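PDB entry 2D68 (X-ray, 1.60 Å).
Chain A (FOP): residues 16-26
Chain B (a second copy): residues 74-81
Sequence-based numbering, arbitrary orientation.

Chain A, residues 16-26: KDGRLVASLVA
Chain B, residues 74-81: LLLEVIRR

Residues 16-26 of chain A are helical throughout, with phi/psi near -62/-43. From A:Leu20 on, each backbone N hydrogen-bonds the O four residues earlier, for example A:Val21 N to A:Asp17 O at 2.9 Å. Chain B is helical through B:Arg80. B:Ile79 N hydrogen-bonds B:Leu75 O at 2.9 Å, and B:Arg81 leaves the helix at phi/psi -96/10. The two helix axes approach to 9.4 Å, and their N-to-C directions make an angle of 111°. The helices therefore cross steeply. The nearest CA atoms are those of A:Val21 and B:Leu76, 6.3 Å apart. Together the stretches bury 394 Å².

B:Ile79 is the central knob. It points toward chain A with chi1 -70° and chi2 -51° (both m), and sits among A:Asp17, A:Leu20, A:Val21 and A:Leu24. Its CD1 lies 3.5 Å from A:Leu24 CD1, its CG1 3.8 Å from A:Val21 CG2, and its CG2 4.2 Å from A:Leu20 CD1. The branched side chain thus fills the hole with apolar atoms in several directions. A:Leu20 and A:Leu24 both point toward chain B in the mt rotamer.

A:Val21 (chi1 t) is compact and buried, which suits the close backbone approach. Its CG2 is 3.6 Å from B:Leu75 O and 3.8 Å from B:Leu76 CA. Its CG1 packs 3.8 Å from B:Leu75 CB. B:Leu75, also mt, points toward chain A, and its CD1 reaches A:Val25 CG2 at 3.9 Å. A:Val25 leaves its CA sideways, with chi1 t.

At the more exposed side, B:Leu76 (tp) starts sideways, but its end comes nearer. Its CD1 lies 3.5 Å from A:Asp17 CB and 4.4 Å from A:Gly18 N.

No direct hydrogen bond joins the stretches. Water 1 bridges them instead, donating to A:Asp17 OD1 at 2.6 Å and to B:Ile79 O at 2.9 Å. A:Asp17 (chi1 -77°, m) points toward chain B, so its methylene packs against leucine while its carboxylate accepts from the water. A:Asp17 OD2 is 3.7 Å from B:Arg80 CA, a contact with carbon.

The B:Arg80 guanidinium leads away from chain A and forms a salt bridge within its own helix. B:Arg80 NE hydrogen-bonds B:Glu77 OE1 at 3.0 Å, and B:Arg80 NH2 hydrogen-bonds B:Glu77 OE2 at 2.9 Å. B:Arg80 has chi1 and chi2 t and chi3 p; B:Glu77 has chi1 t and chi2 p.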

ATOM      1  N   LYS A  16       8.568  -8.708  10.531  1.00 12.00           N
ATOM      2  CA  LYS A  16       9.264  -8.685   9.237  1.00 12.57           C
ATOM      3  C   LYS A  16       8.320  -8.267   8.107  1.00 12.20           C
ATOM      4  O   LYS A  16       8.591  -7.315   7.350  1.00 13.10           O
ATOM      5  CB  LYS A  16       9.813 -10.071   8.918  1.00 99.99           C
ATOM      6  CG  LYS A  16      10.776  -9.979   7.740  1.00 99.99           C
ATOM      7  CD  LYS A  16      11.229 -11.379   7.342  1.00 99.99           C
ATOM      8  N   ASP A  17       7.198  -8.964   8.002  1.00 11.68           N
ATOM      9  CA  ASP A  17       6.259  -8.679   6.907  1.00 11.18           C
ATOM     10  C   ASP A  17       5.627  -7.300   7.085  1.00 10.74           C
ATOM     11  O   ASP A  17       5.402  -6.583   6.103  1.00  9.83           O
ATOM     12  CB  ASP A  17       5.192  -9.764   6.804  1.00 11.95           C
ATOM     13  CG  ASP A  17       5.696 -11.028   6.157  1.00 14.39           C
ATOM     14  OD1 ASP A  17       6.824 -11.043   5.627  1.00 17.95           O
ATOM     15  OD2 ASP A  17       4.937 -12.013   6.168  1.00 15.26           O
ATOM     16  N   GLY A  18       5.389  -6.906   8.333  1.00 10.50           N
ATOM     17  CA  GLY A  18       4.793  -5.593   8.615  1.00 10.06           C
ATOM     18  C   GLY A  18       5.649  -4.429   8.141  1.00 10.22           C
ATOM     19  O   GLY A  18       5.148  -3.471   7.519  1.00 10.00           O
ATOM     20  N   ARG A  19       6.946  -4.519   8.414  1.00  9.69           N
ATOM     21  CA  ARG A  19       7.867  -3.489   7.959  1.00 10.66           C
ATOM     22  C   ARG A  19       7.884  -3.424   6.435  1.00 10.31           C
ATOM     23  O   ARG A  19       7.897  -2.329   5.865  1.00 10.31           O
ATOM     24  CB  ARG A  19       9.279  -3.734   8.484  1.00 12.00           C
ATOM     25  CG  ARG A  19      10.229  -2.648   8.042  1.00 13.53           C
ATOM     26  CD  ARG A  19      11.562  -2.726   8.764  1.00 19.23           C
ATOM     27  NE  ARG A  19      12.540  -1.779   8.214  1.00 21.42           N
ATOM     28  CZ  ARG A  19      12.580  -0.480   8.510  1.00 24.20           C
ATOM     29  NH1 ARG A  19      11.687   0.056   9.339  1.00 24.43           N
ATOM     30  NH2 ARG A  19      13.508   0.294   7.963  1.00 24.51           N
ATOM     31  N   LEU A  20       7.865  -4.586   5.781  1.00 10.19           N
ATOM     32  CA  LEU A  20       7.836  -4.606   4.307  1.00  9.93           C
ATOM     33  C   LEU A  20       6.560  -3.931   3.779  1.00  9.87           C
ATOM     34  O   LEU A  20       6.616  -3.106   2.837  1.00 10.15           O
ATOM     35  CB  LEU A  20       7.927  -6.036   3.775  1.00 10.51           C
ATOM     36  CG  LEU A  20       9.283  -6.694   3.957  1.00 12.07           C
ATOM     37  CD1 LEU A  20       9.105  -8.146   3.591  1.00 13.41           C
ATOM     38  CD2 LEU A  20      10.354  -6.054   3.085  1.00 15.32           C
ATOM     39  N   VAL A  21       5.422  -4.265   4.390  1.00  8.75           N
ATOM     40  CA  VAL A  21       4.141  -3.669   3.967  1.00  9.15           C
ATOM     41  C   VAL A  21       4.184  -2.147   4.114  1.00  9.09           C
ATOM     42  O   VAL A  21       3.857  -1.410   3.174  1.00  8.90           O
ATOM     43  CB  VAL A  21       2.946  -4.250   4.750  1.00  9.06           C
ATOM     44  CG1 VAL A  21       1.693  -3.436   4.489  1.00  9.01           C
ATOM     45  CG2 VAL A  21       2.745  -5.750   4.378  1.00  9.45           C
ATOM     46  N   ALA A  22       4.600  -1.660   5.282  1.00  9.29           N
ATOM     47  CA  ALA A  22       4.628  -0.210   5.509  1.00  9.65           C
ATOM     48  C   ALA A  22       5.600   0.477   4.543  1.00  9.84           C
ATOM     49  O   ALA A  22       5.296   1.565   4.022  1.00  9.19           O
ATOM     50  CB  ALA A  22       4.991   0.111   6.958  1.00 10.76           C
ATOM     51  N   SER A  23       6.731  -0.178   4.277  1.00  9.35           N
ATOM     52  CA  SER A  23       7.732   0.384   3.345  1.00  9.96           C
ATOM     53  C   SER A  23       7.165   0.466   1.925  1.00  8.71           C
ATOM     54  O   SER A  23       7.407   1.447   1.206  1.00 10.08           O
ATOM     55  CB  SER A  23       9.000  -0.448   3.388  1.00 10.67           C
ATOM     56  OG  SER A  23       9.592  -0.326   4.684  1.00 12.45           O
ATOM     57  N   LEU A  24       6.379  -0.537   1.538  1.00  8.36           N
ATOM     58  CA  LEU A  24       5.693  -0.519   0.239  1.00  8.39           C
ATOM     59  C   LEU A  24       4.654   0.599   0.128  1.00  7.50           C
ATOM     60  O   LEU A  24       4.545   1.236  -0.908  1.00  7.71           O
ATOM     61  CB  LEU A  24       5.046  -1.869  -0.042  1.00  8.36           C
ATOM     62  CG  LEU A  24       6.045  -2.900  -0.556  1.00 10.31           C
ATOM     63  CD1 LEU A  24       5.510  -4.287  -0.369  1.00 11.21           C
ATOM     64  CD2 LEU A  24       6.353  -2.630  -2.030  1.00 10.97           C
ATOM     65  N   VAL A  25       3.900   0.838   1.202  1.00  7.95           N
ATOM     66  CA  VAL A  25       2.923   1.938   1.225  1.00  7.14           C
ATOM     67  C   VAL A  25       3.649   3.281   1.081  1.00  7.78           C
ATOM     68  O   VAL A  25       3.289   4.097   0.225  1.00  8.00           O
ATOM     69  CB  VAL A  25       2.061   1.862   2.505  1.00  7.51           C
ATOM     70  CG1 VAL A  25       1.253   3.139   2.694  1.00  8.22           C
ATOM     71  CG2 VAL A  25       1.128   0.653   2.409  1.00  7.77           C
ATOM     72  N   ALA A  26       4.688   3.505   1.895  1.00  7.90           N
ATOM     73  CA  ALA A  26       5.461   4.738   1.793  1.00  8.79           C
ATOM     74  C   ALA A  26       6.082   4.919   0.403  1.00  8.33           C
ATOM     75  O   ALA A  26       6.062   6.025  -0.150  1.00  9.27           O
ATOM     76  CB  ALA A  26       6.516   4.780   2.877  1.00  9.00           C
TER
ATOM     77  N   LEU B  74      -5.026  -6.263   4.354  1.00  9.12           N
ATOM     78  CA  LEU B  74      -4.960  -7.232   3.278  1.00  9.60           C
ATOM     79  C   LEU B  74      -3.548  -7.321   2.672  1.00  8.88           C
ATOM     80  O   LEU B  74      -3.109  -8.395   2.259  1.00  8.88           O
ATOM     81  CB  LEU B  74      -6.028  -6.917   2.228  1.00 11.20           C
ATOM     82  CG  LEU B  74      -6.516  -8.112   1.438  1.00 14.81           C
ATOM     83  CD1 LEU B  74      -7.190  -9.132   2.356  1.00 14.95           C
ATOM     84  CD2 LEU B  74      -7.500  -7.611   0.373  1.00 15.63           C
ATOM     85  N   LEU B  75      -2.831  -6.196   2.615  1.00  8.32           N
ATOM     86  CA  LEU B  75      -1.452  -6.204   2.097  1.00  9.23           C
ATOM     87  C   LEU B  75      -0.542  -7.126   2.892  1.00  9.18           C
ATOM     88  O   LEU B  75       0.445  -7.638   2.372  1.00  9.37           O
ATOM     89  CB  LEU B  75      -0.865  -4.791   2.077  1.00 10.04           C
ATOM     90  CG  LEU B  75      -1.202  -3.951   0.855  1.00  9.73           C
ATOM     91  CD1 LEU B  75      -0.736  -2.507   1.028  1.00 11.30           C
ATOM     92  CD2 LEU B  75      -0.594  -4.568  -0.424  1.00  9.67           C
ATOM     93  N   LEU B  76      -0.860  -7.347   4.171  1.00  9.16           N
ATOM     94  CA  LEU B  76      -0.065  -8.323   4.925  1.00  9.25           C
ATOM     95  C   LEU B  76      -0.151  -9.716   4.279  1.00  9.65           C
ATOM     96  O   LEU B  76       0.864 -10.425   4.156  1.00 10.10           O
ATOM     97  CB  LEU B  76      -0.507  -8.371   6.387  1.00  9.61           C
ATOM     98  CG  LEU B  76       0.316  -9.386   7.193  1.00  9.63           C
ATOM     99  CD1 LEU B  76       1.777  -9.058   7.209  1.00  9.13           C
ATOM    100  CD2 LEU B  76      -0.234  -9.487   8.612  1.00 10.12           C
ATOM    101  N   GLU B  77      -1.354 -10.112   3.871  1.00  9.20           N
ATOM    102  CA  GLU B  77      -1.548 -11.425   3.266  1.00  9.19           C
ATOM    103  C   GLU B  77      -0.901 -11.494   1.889  1.00  9.63           C
ATOM    104  O   GLU B  77      -0.275 -12.505   1.512  1.00 10.06           O
ATOM    105  CB  GLU B  77      -3.040 -11.747   3.173  1.00  9.95           C
ATOM    106  CG  GLU B  77      -3.306 -13.182   2.742  1.00 11.26           C
ATOM    107  CD  GLU B  77      -2.943 -14.249   3.782  1.00 12.80           C
ATOM    108  OE1 GLU B  77      -2.258 -13.978   4.788  1.00 12.28           O
ATOM    109  OE2 GLU B  77      -3.361 -15.398   3.570  1.00 13.89           O
ATOM    110  N   VAL B  78      -1.025 -10.404   1.150  1.00  9.40           N
ATOM    111  CA  VAL B  78      -0.360 -10.306  -0.152  1.00  9.55           C
ATOM    112  C   VAL B  78       1.143 -10.510   0.028  1.00 10.26           C
ATOM    113  O   VAL B  78       1.765 -11.332  -0.659  1.00 10.32           O
ATOM    114  CB  VAL B  78      -0.677  -8.964  -0.849  1.00  9.94           C
ATOM    115  CG1 VAL B  78       0.152  -8.845  -2.115  1.00  9.94           C
ATOM    116  CG2 VAL B  78      -2.170  -8.888  -1.186  1.00  9.26           C
ATOM    117  N   ILE B  79       1.742  -9.807   0.985  1.00 10.09           N
ATOM    118  CA  ILE B  79       3.186  -9.893   1.145  1.00 11.17           C
ATOM    119  C   ILE B  79       3.650 -11.252   1.719  1.00 10.37           C
ATOM    120  O   ILE B  79       4.698 -11.770   1.318  1.00 10.70           O
ATOM    121  CB  ILE B  79       3.735  -8.671   1.913  1.00 11.72           C
ATOM    122  CG1 ILE B  79       3.625  -7.402   1.048  1.00 14.55           C
ATOM    123  CG2 ILE B  79       5.166  -8.902   2.371  1.00 14.94           C
ATOM    124  CD1 ILE B  79       4.211  -7.525  -0.363  1.00 16.94           C
ATOM    125  N   ARG B  80       2.865 -11.848   2.623  1.00  9.98           N
ATOM    126  CA  ARG B  80       3.169 -13.201   3.101  1.00 10.04           C
ATOM    127  C   ARG B  80       3.277 -14.190   1.930  1.00  9.96           C
ATOM    128  O   ARG B  80       4.142 -15.078   1.924  1.00  9.58           O
ATOM    129  CB  ARG B  80       2.113 -13.671   4.097  1.00 10.04           C
ATOM    130  CG  ARG B  80       2.438 -15.016   4.749  1.00 10.57           C
ATOM    131  CD  ARG B  80       1.329 -15.443   5.700  1.00 10.30           C
ATOM    132  NE  ARG B  80       0.096 -15.843   5.009  1.00 11.04           N
ATOM    133  CZ  ARG B  80      -0.052 -16.992   4.349  1.00 10.75           C
ATOM    134  NH1 ARG B  80       0.961 -17.864   4.289  1.00  9.02           N
ATOM    135  NH2 ARG B  80      -1.208 -17.276   3.760  1.00  9.67           N
ATOM    136  N   ARG B  81       2.390 -14.006   0.951  1.00  9.98           N
ATOM    137  CA  ARG B  81       2.231 -14.913  -0.182  1.00  9.63           C
ATOM    138  C   ARG B  81       2.986 -14.494  -1.444  1.00 10.94           C
ATOM    139  O   ARG B  81       2.830 -15.110  -2.507  1.00 11.98           O
ATOM    140  CB  ARG B  81       0.749 -15.142  -0.457  1.00 10.50           C
ATOM    141  CG  ARG B  81       0.055 -15.924   0.673  1.00  8.55           C
ATOM    142  CD  ARG B  81      -1.410 -16.209   0.355  1.00 10.62           C
ATOM    143  NE  ARG B  81      -1.526 -16.876  -0.939  1.00 12.86           N
ATOM    144  CZ  ARG B  81      -2.601 -16.848  -1.725  1.00 16.45           C
ATOM    145  NH1 ARG B  81      -3.721 -16.233  -1.348  1.00 14.81           N
ATOM    146  NH2 ARG B  81      -2.546 -17.452  -2.902  1.00 18.26           N
TER
HETATM  147  O   HOH W   1       6.923 -12.004   3.214  1.00 16.46           O